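Long-range contact in tyrocidine synthetase 3 (Brevibacillus brevis, PDB 2JGP), which probably joins amino acids in tyrocidine antibiotic assembly, its carrier domain holding the growing peptide on phosphopantetheine and its condensation domain forming the peptide bond: residues A[425-437]-A[461-473]. Sequence-based numbering, arbitrary orientation.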
ATOM      1  N   ASN A 425       9.537  -0.331  16.101  1.00 66.04           N
ATOM      2  CA  ASN A 425       8.210  -0.719  15.635  1.00 65.27           C
ATOM      3  C   ASN A 425       8.037  -2.230  15.600  1.00 64.39           C
ATOM      4  O   ASN A 425       9.021  -2.962  15.496  1.00 64.06           O
ATOM      5  CB  ASN A 425       7.947  -0.108  14.260  1.00 65.34           C
ATOM      6  CG  ASN A 425       7.687   1.382  14.334  1.00 65.64           C
ATOM      7  OD1 ASN A 425       6.584   1.812  14.672  1.00 66.52           O
ATOM      8  ND2 ASN A 425       8.706   2.178  14.026  1.00 65.33           N
ATOM      9  N   PRO A 426       6.782  -2.703  15.697  1.00 63.41           N
ATOM     10  CA  PRO A 426       6.558  -4.142  15.702  1.00 62.77           C
ATOM     11  C   PRO A 426       6.914  -4.786  14.359  1.00 62.02           C
ATOM     12  O   PRO A 426       6.598  -4.237  13.293  1.00 61.84           O
ATOM     13  CB  PRO A 426       5.059  -4.276  16.024  1.00 62.89           C
ATOM     14  CG  PRO A 426       4.454  -2.975  15.671  1.00 63.21           C
ATOM     15  CD  PRO A 426       5.526  -1.937  15.809  1.00 63.53           C
ATOM     16  N   LEU A 427       7.615  -5.916  14.440  1.00 61.18           N
ATOM     17  CA  LEU A 427       7.979  -6.765  13.301  1.00 60.55           C
ATOM     18  C   LEU A 427       9.058  -6.204  12.367  1.00 59.79           C
ATOM     19  O   LEU A 427       9.927  -6.958  11.930  1.00 59.51           O
ATOM     20  CB  LEU A 427       6.744  -7.208  12.498  1.00 60.88           C
ATOM     21  CG  LEU A 427       5.935  -8.349  13.123  1.00 61.62           C
ATOM     22  CD1 LEU A 427       4.715  -8.664  12.280  1.00 62.52           C
ATOM     23  CD2 LEU A 427       6.791  -9.600  13.308  1.00 62.87           C
ATOM     24  N   PHE A 428       8.999  -4.912  12.041  1.00 59.03           N
ATOM     25  CA  PHE A 428      10.005  -4.297  11.162  1.00 58.26           C
ATOM     26  C   PHE A 428      10.299  -2.842  11.535  1.00 57.92           C
ATOM     27  O   PHE A 428       9.426  -2.119  12.020  1.00 57.44           O
ATOM     28  CB  PHE A 428       9.582  -4.394   9.687  1.00 58.06           C
ATOM     29  CG  PHE A 428       8.196  -3.891   9.416  1.00 57.75           C
ATOM     30  CD1 PHE A 428       7.960  -2.539   9.185  1.00 57.08           C
ATOM     31  CD2 PHE A 428       7.123  -4.765   9.399  1.00 57.04           C
ATOM     32  CE1 PHE A 428       6.675  -2.072   8.944  1.00 56.48           C
ATOM     33  CE2 PHE A 428       5.836  -4.303   9.155  1.00 57.28           C
ATOM     34  CZ  PHE A 428       5.613  -2.956   8.924  1.00 56.55           C
ATOM     35  N   ASP A 429      11.544  -2.433  11.304  1.00 57.72           N
ATOM     36  CA  ASP A 429      11.998  -1.068  11.584  1.00 57.42           C
ATOM     37  C   ASP A 429      12.382  -0.302  10.327  1.00 57.37           C
ATOM     38  O   ASP A 429      12.884   0.816  10.402  1.00 56.75           O
ATOM     39  CB  ASP A 429      13.164  -1.118  12.560  1.00 57.66           C
ATOM     40  CG  ASP A 429      12.718  -1.481  13.947  1.00 57.69           C
ATOM     41  OD1 ASP A 429      11.839  -0.766  14.476  1.00 58.51           O
ATOM     42  OD2 ASP A 429      13.211  -2.485  14.493  1.00 57.32           O
ATOM     43  N   THR A 430      12.136  -0.908   9.172  1.00 57.53           N
ATOM     44  CA  THR A 430      12.307  -0.230   7.907  1.00 57.84           C
ATOM     45  C   THR A 430      11.166  -0.595   6.965  1.00 58.01           C
ATOM     46  O   THR A 430      10.569  -1.660   7.091  1.00 57.69           O
ATOM     47  CB  THR A 430      13.664  -0.573   7.258  1.00 58.07           C
ATOM     48  OG1 THR A 430      13.809   0.176   6.051  1.00 59.86           O
ATOM     49  CG2 THR A 430      13.763  -2.060   6.944  1.00 57.92           C
ATOM     50  N   VAL A 431      10.878   0.314   6.038  1.00 58.16           N
ATOM     51  CA  VAL A 431       9.832   0.137   5.044  1.00 58.76           C
ATOM     52  C   VAL A 431      10.423   0.352   3.653  1.00 59.16           C
ATOM     53  O   VAL A 431      11.305   1.193   3.473  1.00 58.69           O
ATOM     54  CB  VAL A 431       8.661   1.131   5.283  1.00 58.70           C
ATOM     55  CG1 VAL A 431       7.747   1.213   4.069  1.00 59.11           C
ATOM     56  CG2 VAL A 431       7.877   0.728   6.527  1.00 58.94           C
ATOM     57  N   PHE A 432       9.936  -0.425   2.686  1.00 60.09           N
ATOM     58  CA  PHE A 432      10.332  -0.294   1.285  1.00 61.01           C
ATOM     59  C   PHE A 432       9.098   0.014   0.451  1.00 61.86           C
ATOM     60  O   PHE A 432       8.077  -0.654   0.606  1.00 61.11           O
ATOM     61  CB  PHE A 432      10.979  -1.594   0.801  1.00 61.23           C
ATOM     62  CG  PHE A 432      11.231  -1.631  -0.676  1.00 61.93           C
ATOM     63  CD1 PHE A 432      12.388  -1.083  -1.203  1.00 62.44           C
ATOM     64  CD2 PHE A 432      10.307  -2.202  -1.540  1.00 62.67           C
ATOM     65  CE1 PHE A 432      12.625  -1.104  -2.567  1.00 62.40           C
ATOM     66  CE2 PHE A 432      10.538  -2.229  -2.911  1.00 62.69           C
ATOM     67  CZ  PHE A 432      11.695  -1.677  -3.423  1.00 62.37           C
ATOM     68  N   THR A 433       9.184   1.029  -0.412  1.00 63.21           N
ATOM     69  CA  THR A 433       8.107   1.323  -1.378  1.00 64.88           C
ATOM     70  C   THR A 433       8.656   1.576  -2.777  1.00 66.40           C
ATOM     71  O   THR A 433       9.797   1.996  -2.935  1.00 65.83           O
ATOM     72  CB  THR A 433       7.248   2.546  -0.969  1.00 64.86           C
ATOM     73  OG1 THR A 433       8.001   3.758  -1.127  1.00 65.00           O
ATOM     74  CG2 THR A 433       6.767   2.425   0.473  1.00 65.46           C
ATOM     75  N   PHE A 434       7.832   1.314  -3.791  1.00 68.70           N
ATOM     76  CA  PHE A 434       8.196   1.585  -5.186  1.00 70.55           C
ATOM     77  C   PHE A 434       6.997   2.210  -5.903  1.00 72.29           C
ATOM     78  O   PHE A 434       5.890   1.679  -5.836  1.00 72.67           O
ATOM     79  CB  PHE A 434       8.661   0.299  -5.884  1.00 70.75           C
ATOM     80  CG  PHE A 434       8.889   0.455  -7.367  1.00 71.00           C
ATOM     81  CD1 PHE A 434       9.864   1.319  -7.845  1.00 70.97           C
ATOM     82  CD2 PHE A 434       8.121  -0.256  -8.284  1.00 71.59           C
ATOM     83  CE1 PHE A 434      10.073   1.477  -9.206  1.00 71.28           C
ATOM     84  CE2 PHE A 434       8.327  -0.107  -9.651  1.00 71.58           C
ATOM     85  CZ  PHE A 434       9.306   0.762 -10.113  1.00 71.19           C
ATOM     86  N   GLN A 435       7.215   3.348  -6.562  1.00 74.37           N
ATOM     87  CA  GLN A 435       6.135   4.093  -7.225  1.00 76.01           C
ATOM     88  C   GLN A 435       6.533   4.486  -8.650  1.00 77.35           C
ATOM     89  O   GLN A 435       7.708   4.405  -9.014  1.00 77.34           O
ATOM     90  CB  GLN A 435       5.779   5.356  -6.428  1.00 76.21           C
ATOM     91  CG  GLN A 435       5.804   5.206  -4.898  1.00 77.09           C
ATOM     92  CD  GLN A 435       7.140   5.604  -4.276  1.00 78.12           C
ATOM     93  OE1 GLN A 435       7.892   4.759  -3.781  1.00 78.84           O
ATOM     94  NE2 GLN A 435       7.439   6.899  -4.302  1.00 78.66           N
ATOM     95  N   ASN A 436       5.550   4.920  -9.443  1.00 79.10           N
ATOM     96  CA  ASN A 436       5.774   5.361 -10.827  1.00 80.36           C
ATOM     97  C   ASN A 436       5.467   6.853 -11.032  1.00 81.30           C
ATOM     98  O   ASN A 436       4.542   7.205 -11.772  1.00 81.57           O
ATOM     99  CB  ASN A 436       4.925   4.526 -11.800  1.00 80.58           C
ATOM    100  CG  ASN A 436       5.504   3.144 -12.058  1.00 81.31           C
ATOM    101  OD1 ASN A 436       4.870   2.130 -11.762  1.00 82.44           O
ATOM    102  ND2 ASN A 436       6.706   3.099 -12.627  1.00 81.93           N
ATOM    103  N   SER A 437       6.245   7.718 -10.378  1.00 82.33           N
ATOM    104  CA  SER A 437       6.151   9.177 -10.560  1.00 83.21           C
ATOM    105  C   SER A 437       4.736   9.715 -10.317  1.00 83.89           C
ATOM    106  O   SER A 437       3.886   9.005  -9.784  1.00 84.25           O
ATOM    107  CB  SER A 437       6.622   9.563 -11.971  1.00 83.26           C
ATOM    108  OG  SER A 437       6.794  10.964 -12.097  1.00 83.65           O
ATOM    109  N   ALA A 461       9.363  10.796  10.525  1.00 69.06           N
ATOM    110  CA  ALA A 461       9.803   9.442  10.191  1.00 67.82           C
ATOM    111  C   ALA A 461       9.263   8.432  11.202  1.00 66.72           C
ATOM    112  O   ALA A 461       9.741   8.371  12.331  1.00 66.03           O
ATOM    113  CB  ALA A 461      11.324   9.383  10.133  1.00 67.79           C
ATOM    114  N   LYS A 462       8.268   7.642  10.796  1.00 65.55           N
ATOM    115  CA  LYS A 462       7.695   6.622  11.686  1.00 64.85           C
ATOM    116  C   LYS A 462       8.677   5.477  11.961  1.00 63.55           C
ATOM    117  O   LYS A 462       8.674   4.903  13.051  1.00 63.93           O
ATOM    118  CB  LYS A 462       6.393   6.056  11.112  1.00 65.20           C
ATOM    119  CG  LYS A 462       5.598   5.204  12.108  1.00 66.34           C
ATOM    120  CD  LYS A 462       4.479   4.417  11.421  1.00 68.09           C
ATOM    121  CE  LYS A 462       4.014   3.240  12.276  1.00 68.77           C
ATOM    122  NZ  LYS A 462       3.208   2.257  11.489  1.00 69.73           N
ATOM    123  N   PHE A 463       9.521   5.165  10.980  1.00 61.76           N
ATOM    124  CA  PHE A 463      10.455   4.041  11.077  1.00 60.60           C
ATOM    125  C   PHE A 463      11.892   4.537  11.065  1.00 59.85           C
ATOM    126  O   PHE A 463      12.133   5.692  10.729  1.00 59.16           O
ATOM    127  CB  PHE A 463      10.217   3.086   9.914  1.00 60.43           C
ATOM    128  CG  PHE A 463       8.815   2.574   9.847  1.00 60.00           C
ATOM    129  CD1 PHE A 463       7.880   3.178   9.021  1.00 60.51           C
ATOM    130  CD2 PHE A 463       8.422   1.500  10.631  1.00 59.90           C
ATOM    131  CE1 PHE A 463       6.575   2.711   8.965  1.00 60.04           C
ATOM    132  CE2 PHE A 463       7.118   1.028  10.587  1.00 60.48           C
ATOM    133  CZ  PHE A 463       6.192   1.636   9.751  1.00 60.30           C
ATOM    134  N   ASP A 464      12.839   3.669  11.432  1.00 59.12           N
ATOM    135  CA  ASP A 464      14.264   4.030  11.413  1.00 58.64           C
ATOM    136  C   ASP A 464      14.601   4.654  10.082  1.00 58.42           C
ATOM    137  O   ASP A 464      15.273   5.683  10.010  1.00 57.77           O
ATOM    138  CB  ASP A 464      15.159   2.809  11.610  1.00 58.77           C
ATOM    139  CG  ASP A 464      15.161   2.311  13.026  1.00 58.76           C
ATOM    140  OD1 ASP A 464      14.369   2.819  13.842  1.00 59.13           O
ATOM    141  OD2 ASP A 464      15.964   1.406  13.319  1.00 59.90           O
ATOM    142  N   LEU A 465      14.133   4.009   9.021  1.00 58.35           N
ATOM    143  CA  LEU A 465      14.187   4.607   7.705  1.00 58.80           C
ATOM    144  C   LEU A 465      13.167   3.986   6.756  1.00 58.47           C
ATOM    145  O   LEU A 465      12.778   2.825   6.908  1.00 57.98           O
ATOM    146  CB  LEU A 465      15.611   4.536   7.133  1.00 59.43           C
ATOM    147  CG  LEU A 465      16.139   3.221   6.562  1.00 60.48           C
ATOM    148  CD1 LEU A 465      15.799   3.130   5.101  1.00 62.14           C
ATOM    149  CD2 LEU A 465      17.653   3.132   6.742  1.00 61.54           C
ATOM    150  N   THR A 466      12.704   4.799   5.811  1.00 58.35           N
ATOM    151  CA  THR A 466      11.813   4.352   4.755  1.00 58.57           C
ATOM    152  C   THR A 466      12.540   4.543   3.436  1.00 59.04           C
ATOM    153  O   THR A 466      12.953   5.659   3.108  1.00 58.36           O
ATOM    154  CB  THR A 466      10.511   5.165   4.738  1.00 58.75           C
ATOM    155  OG1 THR A 466       9.791   4.928   5.952  1.00 58.16           O
ATOM    156  CG2 THR A 466       9.645   4.780   3.546  1.00 58.63           C
ATOM    157  N   PHE A 467      12.704   3.446   2.696  1.00 59.21           N
ATOM    158  CA  PHE A 467      13.456   3.440   1.452  1.00 60.13           C
ATOM    159  C   PHE A 467      12.439   3.474   0.317  1.00 60.73           C
ATOM    160  O   PHE A 467      11.585   2.599   0.242  1.00 60.29           O
ATOM    161  CB  PHE A 467      14.312   2.171   1.378  1.00 60.35           C
ATOM    162  CG  PHE A 467      15.164   2.074   0.143  1.00 61.07           C
ATOM    163  CD1 PHE A 467      16.510   2.403   0.188  1.00 61.89           C
ATOM    164  CD2 PHE A 467      14.625   1.638  -1.063  1.00 61.77           C
ATOM    165  CE1 PHE A 467      17.300   2.307  -0.945  1.00 61.49           C
ATOM    166  CE2 PHE A 467      15.411   1.544  -2.196  1.00 61.92           C
ATOM    167  CZ  PHE A 467      16.750   1.878  -2.135  1.00 62.08           C
ATOM    168  N   SER A 468      12.516   4.491  -0.536  1.00 61.62           N
ATOM    169  CA  SER A 468      11.538   4.696  -1.601  1.00 62.69           C
ATOM    170  C   SER A 468      12.205   4.767  -2.967  1.00 63.36           C
ATOM    171  O   SER A 468      13.054   5.626  -3.205  1.00 63.82           O
ATOM    172  CB  SER A 468      10.762   5.989  -1.369  1.00 62.69           C
ATOM    173  OG  SER A 468       9.932   5.879  -0.229  1.00 64.61           O
ATOM    174  N   ALA A 469      11.824   3.863  -3.863  1.00 63.86           N
ATOM    175  CA  ALA A 469      12.263   3.935  -5.252  1.00 64.43           C
ATOM    176  C   ALA A 469      11.135   4.563  -6.070  1.00 65.07           C
ATOM    177  O   ALA A 469       9.972   4.192  -5.912  1.00 64.96           O
ATOM    178  CB  ALA A 469      12.610   2.549  -5.772  1.00 64.29           C
ATOM    179  N   THR A 470      11.473   5.532  -6.916  1.00 66.07           N
ATOM    180  CA  THR A 470      10.484   6.194  -7.764  1.00 67.09           C
ATOM    181  C   THR A 470      10.972   6.254  -9.210  1.00 68.16           C
ATOM    182  O   THR A 470      12.037   6.803  -9.489  1.00 68.12           O
ATOM    183  CB  THR A 470      10.185   7.622  -7.263  1.00 67.17           C
ATOM    184  OG1 THR A 470       9.739   7.563  -5.902  1.00 67.17           O
ATOM    185  CG2 THR A 470       9.111   8.286  -8.114  1.00 67.21           C
ATOM    186  N   GLU A 471      10.186   5.682 -10.120  1.00 69.47           N
ATOM    187  CA  GLU A 471      10.509   5.700 -11.543  1.00 70.57           C
ATOM    188  C   GLU A 471      10.035   7.023 -12.138  1.00 71.24           C
ATOM    189  O   GLU A 471       8.837   7.232 -12.306  1.00 71.25           O
ATOM    190  CB  GLU A 471       9.862   4.507 -12.250  1.00 70.69           C
ATOM    191  CG  GLU A 471      10.309   4.331 -13.690  1.00 71.71           C
ATOM    192  CD  GLU A 471      10.511   2.874 -14.071  1.00 72.68           C
ATOM    193  OE1 GLU A 471       9.567   2.064 -13.927  1.00 73.98           O
ATOM    194  OE2 GLU A 471      11.624   2.545 -14.522  1.00 73.38           O
ATOM    195  N   GLU A 472      10.983   7.906 -12.454  1.00 72.27           N
ATOM    196  CA  GLU A 472      10.679   9.315 -12.759  1.00 73.13           C
ATOM    197  C   GLU A 472      10.621   9.672 -14.245  1.00 73.66           C
ATOM    198  O   GLU A 472      10.488  10.850 -14.581  1.00 74.06           O
ATOM    199  CB  GLU A 472      11.687  10.235 -12.047  1.00 73.31           C
ATOM    200  CG  GLU A 472      11.358  10.505 -10.582  1.00 73.99           C
ATOM    201  CD  GLU A 472      10.192  11.470 -10.389  1.00 74.85           C
ATOM    202  OE1 GLU A 472       9.585  11.907 -11.392  1.00 75.70           O
ATOM    203  OE2 GLU A 472       9.883  11.795  -9.220  1.00 75.75           O
ATOM    204  N   ARG A 473      10.707   8.664 -15.116  1.00 74.00           N
ATOM    205  CA  ARG A 473      10.601   8.805 -16.585  1.00 74.29           C
ATOM    206  C   ARG A 473      11.978   8.822 -17.267  1.00 74.02           C
ATOM    207  O   ARG A 473      12.188   8.107 -18.244  1.00 74.18           O
ATOM    208  CB  ARG A 473       9.721  10.001 -17.031  1.00 74.66           C
ATOM    209  CG  ARG A 473      10.461  11.300 -17.406  1.00 75.61           C
ATOM    210  CD  ARG A 473       9.550  12.520 -17.354  1.00 77.20           C
ATOM    211  NE  ARG A 473      10.303  13.759 -17.557  1.00 78.47           N
ATOM    212  CZ  ARG A 473       9.810  14.989 -17.404  1.00 79.46           C
ATOM    213  NH1 ARG A 473       8.542  15.180 -17.043  1.00 79.88           N
ATOM    214  NH2 ARG A 473      10.593  16.044 -17.615  1.00 79.64           N
TER
HETATM  215  O   HOH W   1      11.496   1.783  13.614  1.00 42.60           O
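Thr430 to Gln435 and Leu465 to Glu471 pair as parallel strands in the condensation domain's chloramphenicol acetyltransferase-like fold. In this mixed sheet 465-471 lies between 430-435 and 476-483; the connecting chain visits strand 447-451 of the other sheet. The ladder steps regularly: Val431 N gives to Leu465 O (3.3 Å, the longest), Phe467 N to Val431 O (2.8 Å), Thr433 N to Phe467 O, Ala469 N to Thr433 O, Gln435 N to Ala469 O, and Glu471 N to Gln435 O (174°).

Apolar side chains fill the face carrying Phe432, Phe434, Phe467 and Ala469. The rings of Phe432 and Phe467 meet rim to rim, Phe432 CD1 lying 3.5 Å from Phe467 CD2; both have CG anti to the backbone N (chi1 171° and -179°), which sends them the same way. Helix 329-345 packs against this face, and its Tyr337 reaches the Phe467 ring and the Thr430 hydroxyl. Small Ala469 lets the Phe434 ring lie close, CD1 to CB 3.7 Å. On the other face, hydroxyls suit the partly exposed Thr433 and Ser468, whose OG1 and OG are 3.0 Å apart.

The Phe463 ring takes Val431 CG2 over one face, a CH-pi contact 3.6 Å from the centroid, and meets the Phe428 ring obliquely.

At the polar end Asn425 gives ND2 to Lys462 O (2.9 Å) and its backbone N to Asp429 OD1. Asp429 and Asp464 stand close as like charges, probably eased by salt bridges to Arg424 and Arg295 respectively. A water accepts from Asn425 ND2 and donates to Asp464 OD1 and Asp429 OD1, its oxygen 2.7 Å from the latter.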